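Local coordinates for nigritoxine (Vibrio nigripulchritudo, PDB 5M41), which acts as a bacterial toxin against crustaceans and insects, at residues F232-F237 and H253-Y257; A302-I307 and I389-V393; A310-A315 and L376-F380; E322-L326 and G371-D375; Q354-I360 and P423-R429. All coordinates share one frame; numbering follows the deposited sequence.

Contact 1 of 5, residues F232-F237 and H253-Y257; sequences FTFEGF and HLAKY
Aromatic rings carry most of the contact between Phe-232, Phe-237 and the first turn of helix 253-264. The ring of Phe-237 takes CB of His-253 over one face in a CH-pi contact, CB lying 3.7 Å from the ring centroid, while CE1 of Phe-234 covers the opposite face. Phe-232 reaches the helix because its CG stands anti to the backbone N (chi1 -178°), which brings CZ within 3.8 Å of CD1 of Tyr-257. Their planes meet at 37°, neither stacked nor perpendicular, and CE of Lys-256 packs against CE1 of Phe-232 at 3.7 Å.

A second CH-pi contact comes from the type II beta turn Phe-234 to Phe-237. CA of Gly-236 lies over the His-253 imidazole, 4.1 Å from its centroid, with no side chain in between; glycine suits this place, which also has a positive phi. The carbonyl O of Gly-236 sits above the same ring, 3.2 Å from NE2 but at too poor an angle for a hydrogen bond.

Polar links are few. One water accepts from Thr-233 N at 2.9 Å and weakly from Lys-256 NZ, and Tyr-257 OH bonds to Ser-210 on helix 206-215, which also packs against Phe-232 and Phe-237. Cohesion between loop and helix therefore rests chiefly on dispersion and CH-pi contacts, with one water bridging the loop backbone and the lysine ammonium.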
# COMPACT_ATOMS: atom_id res chain seq x y z
N PHE A 232 -21.80 -17.55 0.99
CA PHE A 232 -21.27 -17.54 -0.37
C PHE A 232 -22.39 -17.32 -1.38
O PHE A 232 -23.45 -17.95 -1.28
CB PHE A 232 -20.58 -18.88 -0.67
CG PHE A 232 -19.97 -18.95 -2.04
CD1 PHE A 232 -18.79 -18.26 -2.33
CD2 PHE A 232 -20.57 -19.68 -3.05
CE1 PHE A 232 -18.23 -18.30 -3.59
CE2 PHE A 232 -20.02 -19.73 -4.32
CZ PHE A 232 -18.84 -19.03 -4.59
N THR A 233 -22.15 -16.44 -2.35
CA THR A 233 -23.07 -16.24 -3.46
C THR A 233 -22.33 -16.46 -4.78
O THR A 233 -21.10 -16.34 -4.84
CB THR A 233 -23.67 -14.83 -3.47
OG1 THR A 233 -22.59 -13.88 -3.58
CG2 THR A 233 -24.42 -14.55 -2.17
N PHE A 234 -23.10 -16.78 -5.81
CA PHE A 234 -22.60 -16.98 -7.17
C PHE A 234 -22.54 -15.68 -7.99
O PHE A 234 -21.95 -15.64 -9.07
CB PHE A 234 -23.46 -18.03 -7.90
CG PHE A 234 -22.87 -18.50 -9.21
CD1 PHE A 234 -21.68 -19.25 -9.23
CD2 PHE A 234 -23.48 -18.18 -10.43
CE1 PHE A 234 -21.11 -19.65 -10.43
CE2 PHE A 234 -22.91 -18.58 -11.65
CZ PHE A 234 -21.72 -19.33 -11.64
N GLU A 235 -23.14 -14.61 -7.49
CA GLU A 235 -23.19 -13.35 -8.23
C GLU A 235 -21.80 -12.83 -8.59
O GLU A 235 -20.87 -12.86 -7.78
CB GLU A 235 -23.98 -12.30 -7.45
CG GLU A 235 -25.47 -12.64 -7.36
CD GLU A 235 -26.23 -11.81 -6.34
OE1 GLU A 235 -25.62 -10.92 -5.71
OE2 GLU A 235 -27.45 -12.06 -6.19
N GLY A 236 -21.67 -12.37 -9.84
CA GLY A 236 -20.44 -11.77 -10.34
C GLY A 236 -19.51 -12.72 -11.07
O GLY A 236 -18.45 -12.31 -11.53
N PHE A 237 -19.88 -14.00 -11.14
CA PHE A 237 -19.08 -15.00 -11.87
C PHE A 237 -19.11 -14.72 -13.37
O PHE A 237 -20.16 -14.44 -13.93
CB PHE A 237 -19.60 -16.41 -11.59
CG PHE A 237 -18.84 -17.15 -10.52
CD1 PHE A 237 -17.95 -18.17 -10.87
CD2 PHE A 237 -19.04 -16.87 -9.17
CE1 PHE A 237 -17.25 -18.87 -9.90
CE2 PHE A 237 -18.34 -17.56 -8.19
CZ PHE A 237 -17.44 -18.56 -8.55
N HIS A 253 -13.61 -14.52 -8.47
CA HIS A 253 -14.74 -15.14 -7.79
C HIS A 253 -14.45 -16.59 -7.51
O HIS A 253 -14.78 -17.12 -6.44
CB HIS A 253 -16.03 -14.93 -8.61
CG HIS A 253 -16.47 -13.48 -8.65
ND1 HIS A 253 -17.35 -12.95 -7.75
CD2 HIS A 253 -16.07 -12.42 -9.47
CE1 HIS A 253 -17.51 -11.63 -8.00
NE2 HIS A 253 -16.74 -11.31 -9.06
N LEU A 254 -13.76 -17.22 -8.45
CA LEU A 254 -13.35 -18.59 -8.27
C LEU A 254 -12.28 -18.72 -7.17
O LEU A 254 -12.32 -19.65 -6.36
CB LEU A 254 -12.87 -19.16 -9.60
CG LEU A 254 -12.36 -20.59 -9.67
CD1 LEU A 254 -13.47 -21.55 -9.21
CD2 LEU A 254 -11.89 -20.92 -11.08
N ALA A 255 -11.31 -17.80 -7.11
CA ALA A 255 -10.39 -17.81 -5.95
C ALA A 255 -11.16 -17.67 -4.61
O ALA A 255 -10.83 -18.32 -3.59
CB ALA A 255 -9.35 -16.71 -6.07
N LYS A 256 -12.19 -16.83 -4.60
CA LYS A 256 -13.04 -16.74 -3.39
C LYS A 256 -13.67 -18.11 -3.06
O LYS A 256 -13.70 -18.53 -1.91
CB LYS A 256 -14.11 -15.65 -3.52
CG LYS A 256 -14.96 -15.46 -2.26
CD LYS A 256 -16.03 -14.37 -2.39
CE LYS A 256 -17.09 -14.76 -3.41
NZ LYS A 256 -17.89 -13.61 -3.91
N TYR A 257 -14.13 -18.83 -4.08
CA TYR A 257 -14.73 -20.14 -3.84
C TYR A 257 -13.69 -21.15 -3.31
O TYR A 257 -13.94 -21.86 -2.33
CB TYR A 257 -15.43 -20.68 -5.10
CG TYR A 257 -16.12 -22.02 -4.83
CD1 TYR A 257 -16.96 -22.16 -3.71
CD2 TYR A 257 -15.94 -23.13 -5.69
CE1 TYR A 257 -17.59 -23.38 -3.45
CE2 TYR A 257 -16.57 -24.34 -5.42
CZ TYR A 257 -17.40 -24.45 -4.30
OH TYR A 257 -18.03 -25.64 -4.00
O HOH W 1 -19.90 -14.74 -1.71

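Contact 2 of 5, residues A302-I307 and I389-V393; sequences AAVSVI and INGLV
Val-393 projects from helix 386-396 into a shallow hollow made by Ala-302, Ala-303 and Val-306 of helix 302-319. Its two methyls divide the work: CG1, placed anti to the backbone N (chi1 163°), settles over the small alanines, 4.1 Å from CB of Ala-302, and CG2 meets CG2 of Val-306 at 3.8 Å. Alanine suits the floor of this hollow because a lone CB leaves room for a branched neighbour.

The second bump is the CG2 methyl of Ile-389. It enters between Val-306 and Ile-307, touching CG1 of Val-306 at 3.8 Å and CG1 of Ile-307 at 3.7 Å. Beta-branched residues fit here, since each carries two carbon branches on CB, close to its backbone. Ile-389 also rests on Leu-333 and Ile-369, so the helix bearing it lies against strands 328-336 and 366-370.

Asn-390 closes the partly exposed margin. Its OD1 approaches CB of Ala-303 to 3.3 Å and also lies near CD1 of Ile-307, both plain van der Waals contacts of an oxygen with a methyl. The short segments approach to 9.2 Å between axes, with their directions 122° apart, so the interface is brief. Within these segments the two helices meet through aliphatic carbons and one amide oxygen, without a hydrogen bond between them, which implies that apolar burial and the match of small with branched side chains hold them together.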
# COMPACT_ATOMS: atom_id res chain seq x y z
N ALA A 302 -6.88 14.55 -10.16
CA ALA A 302 -5.65 13.86 -9.79
C ALA A 302 -5.86 12.36 -9.89
O ALA A 302 -5.03 11.65 -10.46
CB ALA A 302 -5.21 14.26 -8.39
N ALA A 303 -6.99 11.89 -9.36
CA ALA A 303 -7.35 10.47 -9.36
C ALA A 303 -7.40 9.87 -10.77
O ALA A 303 -6.83 8.81 -11.03
CB ALA A 303 -8.66 10.26 -8.62
N VAL A 304 -8.07 10.56 -11.68
CA VAL A 304 -8.05 10.16 -13.08
C VAL A 304 -6.61 10.02 -13.61
O VAL A 304 -6.29 9.04 -14.28
CB VAL A 304 -8.88 11.12 -13.96
CG1 VAL A 304 -8.53 10.97 -15.44
CG2 VAL A 304 -10.38 10.90 -13.74
N SER A 305 -5.75 10.99 -13.33
CA SER A 305 -4.34 10.91 -13.78
C SER A 305 -3.60 9.72 -13.17
O SER A 305 -2.84 9.04 -13.85
CB SER A 305 -3.57 12.19 -13.45
OG SER A 305 -4.10 13.28 -14.17
N VAL A 306 -3.83 9.47 -11.89
CA VAL A 306 -3.20 8.34 -11.21
C VAL A 306 -3.63 7.00 -11.81
O VAL A 306 -2.79 6.18 -12.15
CB VAL A 306 -3.42 8.40 -9.70
CG1 VAL A 306 -2.78 7.19 -9.02
CG2 VAL A 306 -2.83 9.70 -9.16
N ILE A 307 -4.93 6.82 -12.00
CA ILE A 307 -5.47 5.61 -12.66
C ILE A 307 -4.82 5.41 -14.03
O ILE A 307 -4.31 4.33 -14.33
CB ILE A 307 -7.01 5.72 -12.84
CG1 ILE A 307 -7.69 5.67 -11.47
CG2 ILE A 307 -7.53 4.64 -13.78
CD1 ILE A 307 -9.12 6.18 -11.45
N ILE A 389 -8.39 3.37 -6.00
CA ILE A 389 -7.44 4.43 -6.33
C ILE A 389 -8.00 5.82 -5.99
O ILE A 389 -7.25 6.67 -5.49
CB ILE A 389 -6.90 4.27 -7.76
CG1 ILE A 389 -6.15 2.92 -7.87
CG2 ILE A 389 -6.02 5.47 -8.13
CD1 ILE A 389 -5.87 2.44 -9.29
N ASN A 390 -9.30 6.04 -6.21
CA ASN A 390 -9.97 7.27 -5.73
C ASN A 390 -9.79 7.44 -4.21
O ASN A 390 -9.39 8.50 -3.74
CB ASN A 390 -11.46 7.31 -6.08
CG ASN A 390 -11.73 7.54 -7.56
OD1 ASN A 390 -10.82 7.79 -8.35
ND2 ASN A 390 -12.99 7.46 -7.95
N GLY A 391 -10.08 6.38 -3.46
CA GLY A 391 -9.93 6.44 -2.00
C GLY A 391 -8.51 6.82 -1.60
O GLY A 391 -8.30 7.73 -0.79
N LEU A 392 -7.52 6.12 -2.15
CA LEU A 392 -6.13 6.39 -1.81
C LEU A 392 -5.71 7.81 -2.15
O LEU A 392 -5.07 8.50 -1.34
CB LEU A 392 -5.19 5.36 -2.46
CG LEU A 392 -3.68 5.62 -2.24
CD1 LEU A 392 -3.31 5.65 -0.76
CD2 LEU A 392 -2.84 4.59 -2.99
N VAL A 393 -6.03 8.24 -3.37
CA VAL A 393 -5.67 9.58 -3.81
C VAL A 393 -6.30 10.64 -2.88
O VAL A 393 -5.62 11.58 -2.48
CB VAL A 393 -6.08 9.84 -5.28
CG1 VAL A 393 -6.06 11.34 -5.58
CG2 VAL A 393 -5.14 9.13 -6.23

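Contact 3 of 5, residues A310-A315 and L376-F380; sequences AAGLTA and LIEGF
Ala-310 begins the face that helix 302-319 turns to Phe-380 in a helix-helix packing near antiparallel, the directions of the short segments being 148° apart and their axes 9.8 Å at closest. The CB of Ala-310 lies 3.8 Å from CZ, the far end of the Phe-380 ring. Ala-311 comes next and makes the central contact: its CB stands over one face of the ring, 3.8 Å from the centroid and 22° off the normal, a CH-pi contact. Alanine is apt at both places because its short side chain lets a broad aromatic ring lie close to the helix backbone. The same phenylalanine meets Phe-385 edge-to-face and also touches Leu-331, which ties this ring to strand 328-336 as well.

One turn on, Thr-314 points toward helix 373-382. A chi1 of -47° puts OG1 beside the backbone N and leaves CG2 anti to that N, where the methyl faces CD1 of Ile-377 at 3.7 Å and CB of Leu-376 at 4.1 Å. The hydroxyl turns back instead and donates to the carbonyl O of Ala-310 at 3.0 Å, which also accepts from Thr-314 N on the opposite face of its carbonyl plane. Threonine thus gives a methyl to the apolar interface while its polar atom is satisfied within its own helix. Thr-314 and Leu-376 both also rest on Leu-331.

Ala-315 closes the segment, and its single-carbon side chain lets the tip of the isoleucine reach the backbone: CD1 of Ile-377 lies 3.6 Å from N of Ala-315.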
# COMPACT_ATOMS: atom_id res chain seq x y z
N ALA A 310 -1.09 4.64 -13.85
CA ALA A 310 -0.85 3.27 -13.36
C ALA A 310 -1.19 2.20 -14.41
O ALA A 310 -0.47 1.21 -14.56
CB ALA A 310 -1.63 3.02 -12.06
N ALA A 311 -2.29 2.40 -15.13
CA ALA A 311 -2.65 1.46 -16.20
C ALA A 311 -1.61 1.55 -17.30
O ALA A 311 -1.20 0.52 -17.88
CB ALA A 311 -4.03 1.78 -16.76
N GLY A 312 -1.17 2.79 -17.57
CA GLY A 312 -0.11 3.06 -18.55
C GLY A 312 1.19 2.36 -18.20
O GLY A 312 1.82 1.72 -19.05
N LEU A 313 1.58 2.44 -16.93
CA LEU A 313 2.80 1.78 -16.47
C LEU A 313 2.72 0.27 -16.65
O LEU A 313 3.69 -0.37 -17.07
CB LEU A 313 3.06 2.12 -14.99
CG LEU A 313 4.36 1.64 -14.34
CD1 LEU A 313 5.55 2.46 -14.84
CD2 LEU A 313 4.22 1.75 -12.83
N THR A 314 1.57 -0.32 -16.33
CA THR A 314 1.41 -1.77 -16.48
C THR A 314 1.46 -2.18 -17.96
O THR A 314 2.08 -3.21 -18.31
CB THR A 314 0.11 -2.28 -15.81
OG1 THR A 314 -0.00 -1.72 -14.50
CG2 THR A 314 0.13 -3.78 -15.70
N ALA A 315 0.81 -1.39 -18.81
CA ALA A 315 0.76 -1.67 -20.26
C ALA A 315 2.17 -1.63 -20.83
O ALA A 315 2.56 -2.54 -21.56
CB ALA A 315 -0.16 -0.70 -20.98
N LEU A 376 -4.27 -7.27 -14.25
CA LEU A 376 -4.25 -5.84 -13.96
C LEU A 376 -4.71 -5.01 -15.17
O LEU A 376 -5.48 -4.06 -15.00
CB LEU A 376 -2.89 -5.40 -13.42
CG LEU A 376 -2.82 -5.51 -11.89
CD1 LEU A 376 -3.23 -6.88 -11.33
CD2 LEU A 376 -1.49 -5.06 -11.32
N ILE A 377 -4.25 -5.36 -16.38
CA ILE A 377 -4.69 -4.63 -17.60
C ILE A 377 -6.21 -4.77 -17.72
O ILE A 377 -6.93 -3.78 -17.85
CB ILE A 377 -4.01 -5.17 -18.88
CG1 ILE A 377 -2.50 -4.89 -18.88
CG2 ILE A 377 -4.65 -4.60 -20.15
CD1 ILE A 377 -2.13 -3.44 -18.63
N GLU A 378 -6.70 -6.00 -17.63
CA GLU A 378 -8.14 -6.25 -17.76
C GLU A 378 -8.91 -5.52 -16.67
O GLU A 378 -9.94 -4.93 -16.94
CB GLU A 378 -8.45 -7.74 -17.77
CG GLU A 378 -8.01 -8.42 -19.07
CD GLU A 378 -8.16 -9.94 -19.07
OE1 GLU A 378 -8.82 -10.50 -18.16
OE2 GLU A 378 -7.63 -10.59 -20.00
N GLY A 379 -8.39 -5.53 -15.44
CA GLY A 379 -9.03 -4.83 -14.34
C GLY A 379 -9.11 -3.31 -14.57
O GLY A 379 -10.10 -2.67 -14.21
N PHE A 380 -8.07 -2.73 -15.15
CA PHE A 380 -8.10 -1.31 -15.49
C PHE A 380 -9.11 -1.01 -16.58
O PHE A 380 -9.87 -0.06 -16.46
CB PHE A 380 -6.72 -0.78 -15.86
CG PHE A 380 -5.88 -0.41 -14.67
CD1 PHE A 380 -6.25 0.66 -13.84
CD2 PHE A 380 -4.71 -1.09 -14.40
CE1 PHE A 380 -5.46 1.01 -12.74
CE2 PHE A 380 -3.92 -0.75 -13.32
CZ PHE A 380 -4.30 0.30 -12.49

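Contact 4 of 5, residues E322-L326 and G371-D375; sequences EIDPL and GSSRD
A capped helix start, the N-terminus of helix 373-382, meets the loop leading from helix 302-319 into strand 328-336, chiefly through Ser-373, Arg-374 and Pro-325. Pro-325, lacking an N-H, acts through its carbonyl O, which accepts from Arg-374 N at 3.0 Å, in the carbonyl plane and on a lone pair, with an N-H angle of 165°. First-turn amides have no carbonyl of their own helix to bond, so a loop carbonyl is a natural partner. Ser-372 OG lies 3.3 Å from the same oxygen, at best a weak bond.

Ser-373 OG donates to the carbonyl O of Asp-324 at 2.7 Å, approaching from above the carbonyl plane. A chi1 of 55° sets this hydroxyl between its backbone N and carbonyl carbon, facing the loop. The short serine brings a donor right up to the loop backbone and nestles against CG2 of Ile-323, which packs on Ala-317 and Ile-329.

Farther out, CD2 of Leu-326 lies over one face of the Arg-374 guanidinium, 3.5 Å from NH2, the two side chains running side by side. The charged end is held by the carbonyls of Gly-19 and Arg-245, which leaves its flat face for the leucine methyl.

Within the helix start, Asp-375 N donates to Ser-372 OG at 3.1 Å, and Ser-372 N returns a bond to Asp-375 OD2 at 3.1 Å. Serine at the N-cap and an acid three residues later make this reciprocal pair a capping box.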
# COMPACT_ATOMS: atom_id res chain seq x y z
N GLU A 322 9.42 -6.78 -20.12
CA GLU A 322 9.94 -6.83 -18.76
C GLU A 322 9.08 -7.80 -17.93
O GLU A 322 9.56 -8.42 -16.98
CB GLU A 322 9.93 -5.43 -18.14
CG GLU A 322 10.90 -4.46 -18.81
CD GLU A 322 10.88 -3.07 -18.19
OE1 GLU A 322 9.77 -2.50 -18.03
OE2 GLU A 322 11.97 -2.55 -17.87
N ILE A 323 7.81 -7.91 -18.31
CA ILE A 323 6.80 -8.68 -17.60
C ILE A 323 6.03 -9.53 -18.61
O ILE A 323 5.71 -9.04 -19.69
CB ILE A 323 5.84 -7.70 -16.85
CG1 ILE A 323 6.58 -6.93 -15.74
CG2 ILE A 323 4.63 -8.41 -16.28
CD1 ILE A 323 7.20 -7.79 -14.66
N ASP A 324 5.77 -10.79 -18.27
CA ASP A 324 4.91 -11.69 -19.07
C ASP A 324 3.45 -11.66 -18.60
O ASP A 324 3.20 -11.49 -17.41
CB ASP A 324 5.44 -13.11 -19.01
CG ASP A 324 6.75 -13.28 -19.77
OD1 ASP A 324 7.14 -12.36 -20.53
OD2 ASP A 324 7.38 -14.35 -19.62
N PRO A 325 2.48 -11.82 -19.53
CA PRO A 325 1.06 -11.75 -19.19
C PRO A 325 0.68 -12.52 -17.92
O PRO A 325 -0.13 -12.01 -17.14
CB PRO A 325 0.38 -12.37 -20.40
CG PRO A 325 1.27 -11.96 -21.55
CD PRO A 325 2.67 -11.86 -21.00
N LEU A 326 1.25 -13.70 -17.72
CA LEU A 326 0.87 -14.56 -16.59
C LEU A 326 1.70 -14.40 -15.31
O LEU A 326 1.37 -15.00 -14.29
CB LEU A 326 0.83 -16.04 -17.02
CG LEU A 326 -0.15 -16.41 -18.13
CD1 LEU A 326 0.05 -17.86 -18.58
CD2 LEU A 326 -1.59 -16.19 -17.70
N GLY A 371 -1.89 -9.36 -8.87
CA GLY A 371 -2.49 -10.38 -9.73
C GLY A 371 -1.57 -10.56 -10.91
O GLY A 371 -0.49 -9.97 -10.94
N SER A 372 -1.98 -11.33 -11.92
CA SER A 372 -1.13 -11.44 -13.09
C SER A 372 -1.14 -10.10 -13.82
O SER A 372 -2.11 -9.35 -13.71
CB SER A 372 -1.57 -12.58 -14.00
OG SER A 372 -2.58 -12.14 -14.89
N SER A 373 -0.07 -9.79 -14.57
CA SER A 373 -0.05 -8.53 -15.30
C SER A 373 -1.27 -8.38 -16.22
O SER A 373 -1.89 -7.31 -16.28
CB SER A 373 1.25 -8.29 -16.05
OG SER A 373 1.55 -9.36 -16.90
N ARG A 374 -1.65 -9.48 -16.88
CA ARG A 374 -2.84 -9.45 -17.72
C ARG A 374 -4.11 -9.13 -16.91
O ARG A 374 -4.96 -8.41 -17.41
CB ARG A 374 -3.01 -10.76 -18.48
CG ARG A 374 -4.33 -10.83 -19.23
CD ARG A 374 -4.64 -12.23 -19.76
NE ARG A 374 -4.89 -13.21 -18.71
CZ ARG A 374 -4.75 -14.53 -18.89
NH1 ARG A 374 -4.35 -14.97 -20.06
NH2 ARG A 374 -4.98 -15.38 -17.91
N ASP A 375 -4.22 -9.67 -15.70
CA ASP A 375 -5.36 -9.37 -14.82
C ASP A 375 -5.43 -7.89 -14.49
O ASP A 375 -6.51 -7.32 -14.42
CB ASP A 375 -5.27 -10.14 -13.49
CG ASP A 375 -5.31 -11.65 -13.66
OD1 ASP A 375 -5.93 -12.14 -14.62
OD2 ASP A 375 -4.74 -12.36 -12.79

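Contact 5 of 5, residues Q354-I360 and P423-R429; sequences QVVRGGI and PTRPTYR
The carbonyl O of Thr-427 takes two amides from the opposing strand: Val-356 N at 2.9 Å and, more weakly, Arg-357 N at 3.5 Å. Thr-427 N in return donates to Arg-357 O at 3.1 Å. Toward one end, Arg-429 N gives Gln-354 O a bond of 2.8 Å, lying in the carbonyl plane, and the return bond from Gln-354 N is weak.

Two residues facing one make this a classic beta bulge, in which Val-356 is the extra residue of strand 354-357 against the antiparallel strand 427-429; strand 435-437 continues the sheet on the other side. The valine's CB comes close to Thr-427 OG1, and its CG2 packs near Arg-429. The long Gln-354 and Arg-429 side chains run side by side, their amide and guanidinium planes 57° apart.

Arg-357 folds back on its own chain. Its CG lies between the backbone N and carbonyl carbon (chi1 59°), and the bend at chi3 carries NE round to Gly-358 O, to which it donates at 2.9 Å. CG2 of Thr-424 then sits over the centre of one guanidinium face, 3.6 Å from CZ, while NH1 forms a salt bridge with Asp-259.

Gly-359 suits its place: its backbone angles (phi 165°) are open to glycine, and its CA lies directly against Thr-424 O. Just beyond it, Ile-360 N donates to Thr-424 O, CG1 of Ile-360 packs on CB of Pro-423 at 3.7 Å, and a water donates to both Ile-360 O and Pro-423 O.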
# COMPACT_ATOMS: atom_id res chain seq x y z
N GLN A 354 4.58 -20.72 -3.92
CA GLN A 354 3.45 -20.58 -4.82
C GLN A 354 2.61 -19.37 -4.47
O GLN A 354 2.23 -19.19 -3.32
CB GLN A 354 2.51 -21.75 -4.65
CG GLN A 354 2.66 -22.89 -5.62
CD GLN A 354 1.77 -24.02 -5.20
OE1 GLN A 354 2.20 -25.17 -5.19
NE2 GLN A 354 0.52 -23.71 -4.80
N VAL A 355 2.29 -18.55 -5.46
CA VAL A 355 1.26 -17.55 -5.27
C VAL A 355 -0.09 -18.27 -5.34
O VAL A 355 -0.37 -18.98 -6.33
CB VAL A 355 1.32 -16.42 -6.32
CG1 VAL A 355 0.10 -15.49 -6.20
CG2 VAL A 355 2.61 -15.61 -6.14
N VAL A 356 -0.90 -18.12 -4.29
CA VAL A 356 -2.20 -18.78 -4.21
C VAL A 356 -3.27 -17.93 -4.91
O VAL A 356 -3.96 -18.41 -5.79
CB VAL A 356 -2.57 -19.15 -2.75
CG1 VAL A 356 -3.97 -19.77 -2.67
CG2 VAL A 356 -1.57 -20.18 -2.21
N ARG A 357 -3.36 -16.65 -4.55
CA ARG A 357 -4.37 -15.78 -5.10
C ARG A 357 -3.85 -14.35 -5.13
O ARG A 357 -3.03 -13.97 -4.27
CB ARG A 357 -5.67 -15.87 -4.26
CG ARG A 357 -5.50 -15.51 -2.78
CD ARG A 357 -6.83 -15.09 -2.12
NE ARG A 357 -7.31 -13.89 -2.80
CZ ARG A 357 -8.53 -13.67 -3.27
NH1 ARG A 357 -9.52 -14.55 -3.09
NH2 ARG A 357 -8.77 -12.52 -3.89
N GLY A 358 -4.34 -13.56 -6.08
CA GLY A 358 -4.09 -12.12 -6.05
C GLY A 358 -4.96 -11.41 -5.01
O GLY A 358 -5.68 -12.06 -4.26
N GLY A 359 -4.89 -10.09 -4.96
CA GLY A 359 -5.68 -9.32 -4.02
C GLY A 359 -5.21 -7.90 -3.86
O GLY A 359 -4.51 -7.34 -4.72
N ILE A 360 -5.63 -7.30 -2.75
CA ILE A 360 -5.27 -5.92 -2.43
C ILE A 360 -4.57 -5.96 -1.09
O ILE A 360 -5.07 -6.58 -0.16
CB ILE A 360 -6.53 -5.00 -2.34
CG1 ILE A 360 -7.39 -5.11 -3.61
CG2 ILE A 360 -6.13 -3.54 -2.09
CD1 ILE A 360 -6.71 -4.67 -4.91
N PRO A 423 -11.01 -5.35 1.08
CA PRO A 423 -10.73 -6.32 0.03
C PRO A 423 -9.82 -7.46 0.50
O PRO A 423 -8.96 -7.27 1.35
CB PRO A 423 -10.07 -5.47 -1.08
CG PRO A 423 -9.68 -4.19 -0.42
CD PRO A 423 -10.65 -3.97 0.69
N THR A 424 -10.04 -8.66 -0.02
CA THR A 424 -9.21 -9.82 0.31
C THR A 424 -7.75 -9.62 -0.14
O THR A 424 -7.48 -9.18 -1.28
CB THR A 424 -9.84 -11.08 -0.33
OG1 THR A 424 -11.17 -11.16 0.15
CG2 THR A 424 -9.12 -12.38 0.04
N ARG A 425 -6.82 -9.96 0.75
CA ARG A 425 -5.37 -9.85 0.52
C ARG A 425 -4.85 -10.99 -0.34
O ARG A 425 -5.42 -12.07 -0.33
CB ARG A 425 -4.67 -9.89 1.88
CG ARG A 425 -4.97 -8.67 2.75
CD ARG A 425 -4.64 -8.95 4.21
NE ARG A 425 -3.20 -8.81 4.44
CZ ARG A 425 -2.58 -9.13 5.58
NH1 ARG A 425 -3.26 -9.63 6.61
NH2 ARG A 425 -1.25 -8.96 5.69
N PRO A 426 -3.77 -10.74 -1.11
CA PRO A 426 -3.14 -11.83 -1.85
C PRO A 426 -2.48 -12.79 -0.87
O PRO A 426 -2.12 -12.37 0.23
CB PRO A 426 -2.07 -11.11 -2.69
CG PRO A 426 -1.71 -9.91 -1.82
CD PRO A 426 -3.07 -9.46 -1.34
N THR A 427 -2.35 -14.06 -1.25
CA THR A 427 -1.74 -15.04 -0.37
C THR A 427 -0.72 -15.89 -1.13
O THR A 427 -0.74 -15.98 -2.34
CB THR A 427 -2.77 -16.01 0.29
OG1 THR A 427 -3.32 -16.88 -0.70
CG2 THR A 427 -3.91 -15.31 1.06
N TYR A 428 0.18 -16.53 -0.38
CA TYR A 428 1.15 -17.45 -0.96
C TYR A 428 1.30 -18.64 -0.04
O TYR A 428 0.88 -18.61 1.11
CB TYR A 428 2.52 -16.78 -1.17
CG TYR A 428 3.32 -16.57 0.10
CD1 TYR A 428 4.40 -17.41 0.42
CD2 TYR A 428 3.02 -15.52 0.98
CE1 TYR A 428 5.17 -17.20 1.57
CE2 TYR A 428 3.75 -15.32 2.14
CZ TYR A 428 4.82 -16.16 2.43
OH TYR A 428 5.55 -15.94 3.58
N ARG A 429 1.86 -19.71 -0.58
CA ARG A 429 2.11 -20.91 0.18
C ARG A 429 3.62 -21.05 0.32
O ARG A 429 4.33 -21.15 -0.67
CB ARG A 429 1.50 -22.12 -0.53
CG ARG A 429 1.83 -23.47 0.12
CD ARG A 429 1.31 -24.63 -0.72
NE ARG A 429 0.06 -24.25 -1.35
CZ ARG A 429 -1.15 -24.40 -0.80
NH1 ARG A 429 -1.30 -24.99 0.39
NH2 ARG A 429 -2.21 -23.98 -1.46
O HOH W 2 -6.86 -5.50 1.68

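In the fold
Contact 1 closes first along the chain, before any other opens. Contacts 2, 3 and 4 are nested: 4 lies within the loop closed by 3, and 3 within that of 2. Contacts 2 and 3 share helix 302-319, their centres 13 Å apart, and meet where Ile-389 touches Phe-380; contacts 3 and 4 share helix 373-382, with centres 10 Å apart. Together they lay successive helices along strand 328-336. Contact 5 alternates in sequence with all three and joins a separate three-stranded sheet to the region. It also touches contact 1, Arg-357 packing on Ala-255, so it links the earlier helical part of the toxin to this central portion.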